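Local coordinates for protein similar to N-acetyltransferase (PDB 4MBU) that probably transfers an acetyl group from acetyl-coenzyme A to an amine, as a member of the Gcn5-related N-acetyltransferase (GNAT) family, at residues A[15-20]-A[36-41]; A[98-103]-A[130-135]. All coordinates share one frame; numbering follows the deposited sequence.

Contact 1 of 2, residues A[15-20]-A[36-41]; sequences AILAIY and QTIDER
A cation-pi contact backed by aliphatic packing joins helix 13-26 to the start of helix 38-50, the two helices that follow the first strand of this GNAT fold. R41 brings its guanidinium end-on to the tyrosine ring: NH2 stands over the centre of one face of Y20, with R41 CZ 4.4 Å from the ring centroid and 17° off the normal. The guanidinium plane is tilted 67° to the ring, so one nitrogen points into the pi cloud instead of the whole group stacking flat. R41 reaches this spot on a chain bent at chi2 and chi3, and Q36 fixes its rotation. Q36 OE1 accepts from R41 NE and from R41 NH2, each at 2.7 Å, a side-on grip in the guanidinium plane; the NH2 bond meets a lone pair of the amide oxygen, whereas NE lies above the carbonyl plane. An extended glutamine suits this place, being neutral yet long enough to carry its carbonyl to the arginine. I16 CG2 lies over a guanidinium face, 3.8 Å from R41 NH1. L17 spreads its two methyls over the incoming turn, CD1 3.5 Å from Q36 O and CD2 3.9 Å from I38 CB. The new helix opens with a capping box: T37 N donates to E40 OE1 at 2.8 Å, and E40 N returns a weak bond to T37 OG1. Around this junction, F67 of strand 63-72 packs on I16 and R41, Y88 of strand 82-89 meets Y20 edge-to-face, and W76 of the second subunit packs on Y20.

Contact 2 of 2, residues A[98-103]-A[130-135]; sequences IASQLL and IKLHQK
L132 projects from helix 127-135 toward the first turns of helix 98-112 and forks over A99 and S100. With CG anti to the backbone N (chi1 174°), its methyls divide the work: L132 CD2 rests 3.6 Å from A99 CB, and L132 CD1 lies equally near S100 CB. Alanine and serine are small enough for this leucine to lie close against the helix backbone. L103 answers from the other helix, also with CG anti to N, and its CD2 sits over one face of the H133 ring, 4.2 Å from the centroid and displaced toward the rim, a CH-pi contact. H133 has CG beside the backbone N; its ND1 is hydrogen-bonded to S129 O and its NE2 to H85 NE2, which hold the ring's orientation. On the exposed flank, K135 runs extended to CD, then bends at chi3 (83°) so that NZ donates to S100 OG over 3.0 Å, with the serine hydroxyl anti to its backbone N. Such packing of two helices, one before and one after strand 117-123, is typical of the C-terminal half of the GNAT fold, where the first normally follows the acetyl-CoA pyrophosphate-binding loop.

The two contacts share no helix and lie on opposite sides of the chain's centre, their centres 23 Å apart and their nearest atoms about 8 Å apart. Both are partly buried helix-to-helix junctions, but contact 1 lies farther out, 14 Å from the chain centre against 11 Å. Contact 1 turns on a buried charge, satisfied by an amide and an aromatic face; contact 2 is chiefly aliphatic, and its lysine stays at the exposed margin. Strand 82-89 links them indirectly, touching Y20 through Y88 and H133 through H85. Other subunits approach both: the second packs on contact 1, while the third hydrogen-bonds to Q134 of segment 130-135.

Contact 1 of 2, residues A[15-20]-A[36-41]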
ATOM      1  N   ALA A  15     -21.571  -3.293 -26.945  1.00 18.20           N
ATOM      2  CA  ALA A  15     -20.116  -3.413 -26.807  1.00 15.88           C
ATOM      3  C   ALA A  15     -19.763  -3.250 -25.339  1.00 13.83           C
ATOM      4  O   ALA A  15     -19.061  -4.086 -24.748  1.00 18.24           O
ATOM      5  CB  ALA A  15     -19.418  -2.356 -27.645  1.00 17.23           C
ATOM      6  N   ILE A  16     -20.324  -2.206 -24.729  1.00 16.85           N
ATOM      7  CA  ILE A  16     -20.046  -1.919 -23.325  1.00 19.99           C
ATOM      8  C   ILE A  16     -20.415  -3.151 -22.511  1.00 20.09           C
ATOM      9  O   ILE A  16     -19.602  -3.645 -21.712  1.00 18.16           O
ATOM     10  CB  ILE A  16     -20.779  -0.638 -22.838  1.00 18.13           C
ATOM     11  CG1 ILE A  16     -20.031   0.606 -23.345  1.00 15.37           C
ATOM     12  CG2 ILE A  16     -20.889  -0.604 -21.312  1.00 15.45           C
ATOM     13  CD1 ILE A  16     -20.800   1.918 -23.209  1.00 10.57           C
ATOM     14  N   LEU A  17     -21.597  -3.704 -22.782  1.00 22.97           N
ATOM     15  CA  LEU A  17     -22.069  -4.850 -22.006  1.00 22.89           C
ATOM     16  C   LEU A  17     -21.031  -5.965 -22.058  1.00 23.99           C
ATOM     17  O   LEU A  17     -20.624  -6.491 -21.012  1.00 25.98           O
ATOM     18  CB  LEU A  17     -23.429  -5.342 -22.513  1.00 23.46           C
ATOM     19  CG  LEU A  17     -24.069  -6.504 -21.741  1.00 22.94           C
ATOM     20  CD1 LEU A  17     -24.355  -6.118 -20.319  1.00 18.66           C
ATOM     21  CD2 LEU A  17     -25.346  -6.970 -22.414  1.00 24.44           C
ATOM     22  N   ALA A  18     -20.541  -6.262 -23.261  1.00 25.23           N
ATOM     23  CA  ALA A  18     -19.639  -7.396 -23.424  1.00 26.33           C
ATOM     24  C   ALA A  18     -18.438  -7.178 -22.528  1.00 22.22           C
ATOM     25  O   ALA A  18     -18.082  -8.053 -21.717  1.00 25.64           O
ATOM     26  CB  ALA A  18     -19.212  -7.547 -24.876  1.00 24.58           C
ATOM     27  N   ILE A  19     -17.866  -5.977 -22.623  1.00 17.78           N
ATOM     28  CA  ILE A  19     -16.653  -5.666 -21.880  1.00 17.57           C
ATOM     29  C   ILE A  19     -16.930  -5.920 -20.396  1.00 19.08           C
ATOM     30  O   ILE A  19     -16.205  -6.680 -19.738  1.00 18.38           O
ATOM     31  CB  ILE A  19     -16.198  -4.202 -22.126  1.00 14.85           C
ATOM     32  CG1 ILE A  19     -15.854  -3.984 -23.603  1.00 12.67           C
ATOM     33  CG2 ILE A  19     -15.000  -3.856 -21.266  1.00 14.06           C
ATOM     34  CD1 ILE A  19     -15.445  -2.531 -23.921  1.00 13.16           C
ATOM     35  N   TYR A  20     -18.041  -5.362 -19.909  1.00 20.33           N
ATOM     36  CA  TYR A  20     -18.382  -5.442 -18.494  1.00 18.38           C
ATOM     37  C   TYR A  20     -18.524  -6.899 -18.114  1.00 16.32           C
ATOM     38  O   TYR A  20     -17.937  -7.345 -17.129  1.00 17.92           O
ATOM     39  CB  TYR A  20     -19.682  -4.690 -18.217  1.00 12.53           C
ATOM     40  CG  TYR A  20     -20.021  -4.475 -16.750  1.00 13.88           C
ATOM     41  CD1 TYR A  20     -19.295  -3.582 -15.968  1.00 13.99           C
ATOM     42  CD2 TYR A  20     -21.106  -5.122 -16.167  1.00 14.63           C
ATOM     43  CE1 TYR A  20     -19.635  -3.358 -14.632  1.00 15.23           C
ATOM     44  CE2 TYR A  20     -21.454  -4.908 -14.850  1.00 16.13           C
ATOM     45  CZ  TYR A  20     -20.713  -4.028 -14.085  1.00 18.64           C
ATOM     46  OH  TYR A  20     -21.070  -3.821 -12.776  1.00 20.19           O
ATOM     47  N   GLN A  36     -24.382  -9.284 -16.456  1.00 27.06           N
ATOM     48  CA  GLN A  36     -25.432  -8.277 -16.506  1.00 27.89           C
ATOM     49  C   GLN A  36     -26.234  -8.478 -17.789  1.00 29.48           C
ATOM     50  O   GLN A  36     -25.706  -8.975 -18.787  1.00 29.04           O
ATOM     51  CB  GLN A  36     -24.796  -6.883 -16.500  1.00 33.42           C
ATOM     52  CG  GLN A  36     -25.775  -5.720 -16.382  1.00 33.92           C
ATOM     53  CD  GLN A  36     -25.078  -4.371 -16.368  1.00 34.08           C
ATOM     54  OE1 GLN A  36     -24.230  -4.087 -17.217  1.00 34.96           O
ATOM     55  NE2 GLN A  36     -25.434  -3.529 -15.400  1.00 31.67           N
ATOM     56  N   THR A  37     -27.510  -8.106 -17.766  1.00 28.12           N
ATOM     57  CA  THR A  37     -28.354  -8.208 -18.958  1.00 33.37           C
ATOM     58  C   THR A  37     -28.360  -6.887 -19.726  1.00 35.07           C
ATOM     59  O   THR A  37     -27.965  -5.845 -19.195  1.00 34.80           O
ATOM     60  CB  THR A  37     -29.803  -8.596 -18.608  1.00 31.93           C
ATOM     61  OG1 THR A  37     -30.408  -7.546 -17.843  1.00 33.87           O
ATOM     62  CG2 THR A  37     -29.839  -9.900 -17.812  1.00 30.40           C
ATOM     63  N   ILE A  38     -28.819  -6.922 -20.971  1.00 31.30           N
ATOM     64  CA  ILE A  38     -28.835  -5.711 -21.787  1.00 32.84           C
ATOM     65  C   ILE A  38     -29.845  -4.669 -21.273  1.00 32.84           C
ATOM     66  O   ILE A  38     -29.611  -3.462 -21.384  1.00 30.63           O
ATOM     67  CB  ILE A  38     -29.046  -6.046 -23.282  1.00 38.19           C
ATOM     68  CG1 ILE A  38     -29.065  -4.772 -24.139  1.00 35.67           C
ATOM     69  CG2 ILE A  38     -30.305  -6.895 -23.468  1.00 39.72           C
ATOM     70  CD1 ILE A  38     -27.722  -4.055 -24.190  1.00 30.46           C
ATOM     71  N   ASP A  39     -30.946  -5.132 -20.682  1.00 33.49           N
ATOM     72  CA  ASP A  39     -31.936  -4.224 -20.100  1.00 37.42           C
ATOM     73  C   ASP A  39     -31.389  -3.506 -18.864  1.00 32.61           C
ATOM     74  O   ASP A  39     -31.662  -2.323 -18.645  1.00 29.59           O
ATOM     75  CB  ASP A  39     -33.220  -4.976 -19.726  1.00 45.64           C
ATOM     76  CG  ASP A  39     -33.923  -5.580 -20.930  1.00 52.64           C
ATOM     77  OD1 ASP A  39     -33.617  -5.178 -22.074  1.00 54.42           O
ATOM     78  OD2 ASP A  39     -34.794  -6.455 -20.721  1.00 54.49           O
ATOM     79  N   GLU A  40     -30.631  -4.237 -18.052  1.00 27.91           N
ATOM     80  CA  GLU A  40     -29.986  -3.650 -16.885  1.00 29.22           C
ATOM     81  C   GLU A  40     -29.000  -2.571 -17.329  1.00 22.20           C
ATOM     82  O   GLU A  40     -28.944  -1.482 -16.750  1.00 19.52           O
ATOM     83  CB  GLU A  40     -29.289  -4.739 -16.055  1.00 33.52           C
ATOM     84  CG  GLU A  40     -30.249  -5.564 -15.199  1.00 34.65           C
ATOM     85  CD  GLU A  40     -29.667  -6.896 -14.755  1.00 36.75           C
ATOM     86  OE1 GLU A  40     -28.698  -7.368 -15.382  1.00 31.69           O
ATOM     87  OE2 GLU A  40     -30.189  -7.477 -13.779  1.00 44.32           O
ATOM     88  N   ARG A  41     -28.248  -2.869 -18.382  1.00 18.33           N
ATOM     89  CA  ARG A  41     -27.278  -1.922 -18.914  1.00 23.14           C
ATOM     90  C   ARG A  41     -27.969  -0.677 -19.502  1.00 30.65           C
ATOM     91  O   ARG A  41     -27.502   0.457 -19.311  1.00 35.12           O
ATOM     92  CB  ARG A  41     -26.365  -2.619 -19.930  1.00 21.64           C
ATOM     93  CG  ARG A  41     -25.296  -1.741 -20.561  1.00 27.19           C
ATOM     94  CD  ARG A  41     -24.448  -0.990 -19.538  1.00 27.34           C
ATOM     95  NE  ARG A  41     -23.749  -1.851 -18.584  1.00 23.91           N
ATOM     96  CZ  ARG A  41     -22.759  -1.439 -17.795  1.00 25.06           C
ATOM     97  NH1 ARG A  41     -22.341  -0.181 -17.853  1.00 20.94           N
ATOM     98  NH2 ARG A  41     -22.183  -2.279 -16.941  1.00 25.32           N
TER

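Contact 2 of 2, residues A[98-103]-A[130-135]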
ATOM      1  N   ILE A  98      -5.192   2.832 -23.250  1.00 13.30           N
ATOM      2  CA  ILE A  98      -6.611   3.196 -23.291  1.00 12.69           C
ATOM      3  C   ILE A  98      -7.139   3.592 -21.902  1.00 12.38           C
ATOM      4  O   ILE A  98      -7.873   4.580 -21.760  1.00 11.06           O
ATOM      5  CB  ILE A  98      -7.445   2.049 -23.885  1.00 12.24           C
ATOM      6  CG1 ILE A  98      -7.104   1.876 -25.367  1.00 10.90           C
ATOM      7  CG2 ILE A  98      -8.940   2.324 -23.745  1.00 13.48           C
ATOM      8  CD1 ILE A  98      -7.605   0.571 -25.929  1.00  7.67           C
ATOM      9  N   ALA A  99      -6.760   2.825 -20.882  1.00  8.10           N
ATOM     10  CA  ALA A  99      -7.130   3.151 -19.505  1.00 12.77           C
ATOM     11  C   ALA A  99      -6.627   4.537 -19.133  1.00 13.94           C
ATOM     12  O   ALA A  99      -7.370   5.344 -18.586  1.00 15.96           O
ATOM     13  CB  ALA A  99      -6.582   2.102 -18.536  1.00 11.85           C
ATOM     14  N   SER A 100      -5.367   4.816 -19.451  1.00 15.13           N
ATOM     15  CA  SER A 100      -4.766   6.120 -19.178  1.00 13.17           C
ATOM     16  C   SER A 100      -5.520   7.288 -19.832  1.00 13.69           C
ATOM     17  O   SER A 100      -5.780   8.319 -19.191  1.00 15.25           O
ATOM     18  CB  SER A 100      -3.301   6.103 -19.627  1.00 14.66           C
ATOM     19  OG  SER A 100      -2.696   7.365 -19.454  1.00 15.72           O
ATOM     20  N   GLN A 101      -5.884   7.132 -21.103  1.00 18.43           N
ATOM     21  CA  GLN A 101      -6.628   8.178 -21.809  1.00 22.79           C
ATOM     22  C   GLN A 101      -8.027   8.390 -21.221  1.00 19.41           C
ATOM     23  O   GLN A 101      -8.517   9.537 -21.109  1.00 18.42           O
ATOM     24  CB  GLN A 101      -6.710   7.863 -23.310  1.00 22.43           C
ATOM     25  CG  GLN A 101      -5.365   7.969 -24.045  1.00 23.01           C
ATOM     26  CD  GLN A 101      -5.500   7.774 -25.552  1.00 28.08           C
ATOM     27  OE1 GLN A 101      -6.325   8.413 -26.210  1.00 30.65           O
ATOM     28  NE2 GLN A 101      -4.701   6.873 -26.097  1.00 30.82           N
ATOM     29  N   LEU A 102      -8.666   7.284 -20.845  1.00 14.29           N
ATOM     30  CA  LEU A 102      -9.971   7.371 -20.202  1.00 13.77           C
ATOM     31  C   LEU A 102      -9.874   8.091 -18.854  1.00 13.84           C
ATOM     32  O   LEU A 102     -10.657   8.990 -18.576  1.00 15.22           O
ATOM     33  CB  LEU A 102     -10.610   5.985 -20.062  1.00 11.62           C
ATOM     34  CG  LEU A 102     -11.156   5.457 -21.393  1.00 11.11           C
ATOM     35  CD1 LEU A 102     -11.472   3.996 -21.310  1.00  9.39           C
ATOM     36  CD2 LEU A 102     -12.402   6.225 -21.775  1.00  9.38           C
ATOM     37  N   LEU A 103      -8.896   7.719 -18.031  1.00 14.25           N
ATOM     38  CA  LEU A 103      -8.728   8.348 -16.724  1.00 13.55           C
ATOM     39  C   LEU A 103      -8.465   9.835 -16.881  1.00  9.86           C
ATOM     40  O   LEU A 103      -9.021  10.658 -16.155  1.00 11.16           O
ATOM     41  CB  LEU A 103      -7.578   7.694 -15.946  1.00 11.45           C
ATOM     42  CG  LEU A 103      -7.285   8.340 -14.596  1.00 11.16           C
ATOM     43  CD1 LEU A 103      -8.556   8.466 -13.753  1.00  5.99           C
ATOM     44  CD2 LEU A 103      -6.232   7.526 -13.847  1.00 14.57           C
ATOM     45  N   ILE A 130      -3.473   0.018 -10.164  1.00 12.44           N
ATOM     46  CA  ILE A 130      -2.798   0.757  -9.102  1.00 14.34           C
ATOM     47  C   ILE A 130      -1.662   1.603  -9.662  1.00  8.66           C
ATOM     48  O   ILE A 130      -1.535   2.787  -9.336  1.00  6.75           O
ATOM     49  CB  ILE A 130      -2.261  -0.196  -8.021  1.00  8.74           C
ATOM     50  CG1 ILE A 130      -3.433  -0.814  -7.240  1.00  9.37           C
ATOM     51  CG2 ILE A 130      -1.284   0.538  -7.098  1.00  6.91           C
ATOM     52  CD1 ILE A 130      -3.029  -1.995  -6.336  1.00 13.86           C
ATOM     53  N   LYS A 131      -0.832   0.996 -10.505  1.00  9.59           N
ATOM     54  CA  LYS A 131       0.259   1.729 -11.148  1.00 16.63           C
ATOM     55  C   LYS A 131      -0.256   2.915 -11.976  1.00 13.47           C
ATOM     56  O   LYS A 131       0.329   4.013 -11.963  1.00 12.22           O
ATOM     57  CB  LYS A 131       1.076   0.781 -12.031  1.00 18.27           C
ATOM     58  CG  LYS A 131       2.090   1.489 -12.906  1.00 30.70           C
ATOM     59  CD  LYS A 131       2.712   0.542 -13.934  1.00 40.43           C
ATOM     60  CE  LYS A 131       4.152   0.943 -14.224  1.00 42.98           C
ATOM     61  NZ  LYS A 131       4.956   0.966 -12.969  1.00 43.05           N
ATOM     62  N   LEU A 132      -1.355   2.696 -12.693  1.00  9.59           N
ATOM     63  CA  LEU A 132      -1.947   3.762 -13.520  1.00  6.22           C
ATOM     64  C   LEU A 132      -2.430   4.910 -12.649  1.00  6.82           C
ATOM     65  O   LEU A 132      -2.302   6.087 -12.991  1.00 11.78           O
ATOM     66  CB  LEU A 132      -3.120   3.207 -14.329  1.00  7.88           C
ATOM     67  CG  LEU A 132      -3.895   4.264 -15.111  1.00 15.67           C
ATOM     68  CD1 LEU A 132      -3.040   4.815 -16.234  1.00 20.56           C
ATOM     69  CD2 LEU A 132      -5.199   3.700 -15.640  1.00 14.55           C
ATOM     70  N   HIS A 133      -2.995   4.570 -11.504  1.00  7.16           N
ATOM     71  CA  HIS A 133      -3.525   5.619 -10.651  1.00 11.94           C
ATOM     72  C   HIS A 133      -2.423   6.401  -9.960  1.00 10.65           C
ATOM     73  O   HIS A 133      -2.498   7.633  -9.849  1.00  7.63           O
ATOM     74  CB  HIS A 133      -4.555   5.048  -9.679  1.00 12.28           C
ATOM     75  CG  HIS A 133      -5.894   4.854 -10.309  1.00  9.63           C
ATOM     76  ND1 HIS A 133      -6.176   3.793 -11.146  1.00  7.92           N
ATOM     77  CD2 HIS A 133      -7.010   5.619 -10.283  1.00 11.46           C
ATOM     78  CE1 HIS A 133      -7.423   3.897 -11.574  1.00 13.89           C
ATOM     79  NE2 HIS A 133      -7.947   4.998 -11.068  1.00 14.38           N
ATOM     80  N   GLN A 134      -1.394   5.688  -9.511  1.00 11.03           N
ATOM     81  CA  GLN A 134      -0.220   6.346  -8.958  1.00 11.30           C
ATOM     82  C   GLN A 134       0.370   7.310  -9.980  1.00 13.09           C
ATOM     83  O   GLN A 134       0.794   8.408  -9.621  1.00 14.38           O
ATOM     84  CB  GLN A 134       0.832   5.311  -8.544  1.00  8.35           C
ATOM     85  CG  GLN A 134       0.441   4.466  -7.330  1.00  9.91           C
ATOM     86  CD  GLN A 134       1.543   3.498  -6.941  1.00 19.19           C
ATOM     87  OE1 GLN A 134       2.066   2.776  -7.790  1.00 21.59           O
ATOM     88  NE2 GLN A 134       1.909   3.486  -5.658  1.00 17.45           N
ATOM     89  N   LYS A 135       0.400   6.897 -11.250  1.00 12.57           N
ATOM     90  CA  LYS A 135       0.910   7.771 -12.314  1.00 15.94           C
ATOM     91  C   LYS A 135       0.169   9.106 -12.363  1.00 18.14           C
ATOM     92  O   LYS A 135       0.777  10.144 -12.605  1.00 19.15           O
ATOM     93  CB  LYS A 135       0.843   7.082 -13.687  1.00 19.12           C
ATOM     94  CG  LYS A 135       1.536   7.871 -14.807  1.00 27.82           C
ATOM     95  CD  LYS A 135       1.435   7.178 -16.180  1.00 35.52           C
ATOM     96  CE  LYS A 135       0.105   7.474 -16.870  1.00 39.23           C
ATOM     97  NZ  LYS A 135       0.067   7.091 -18.323  1.00 40.41           N
TER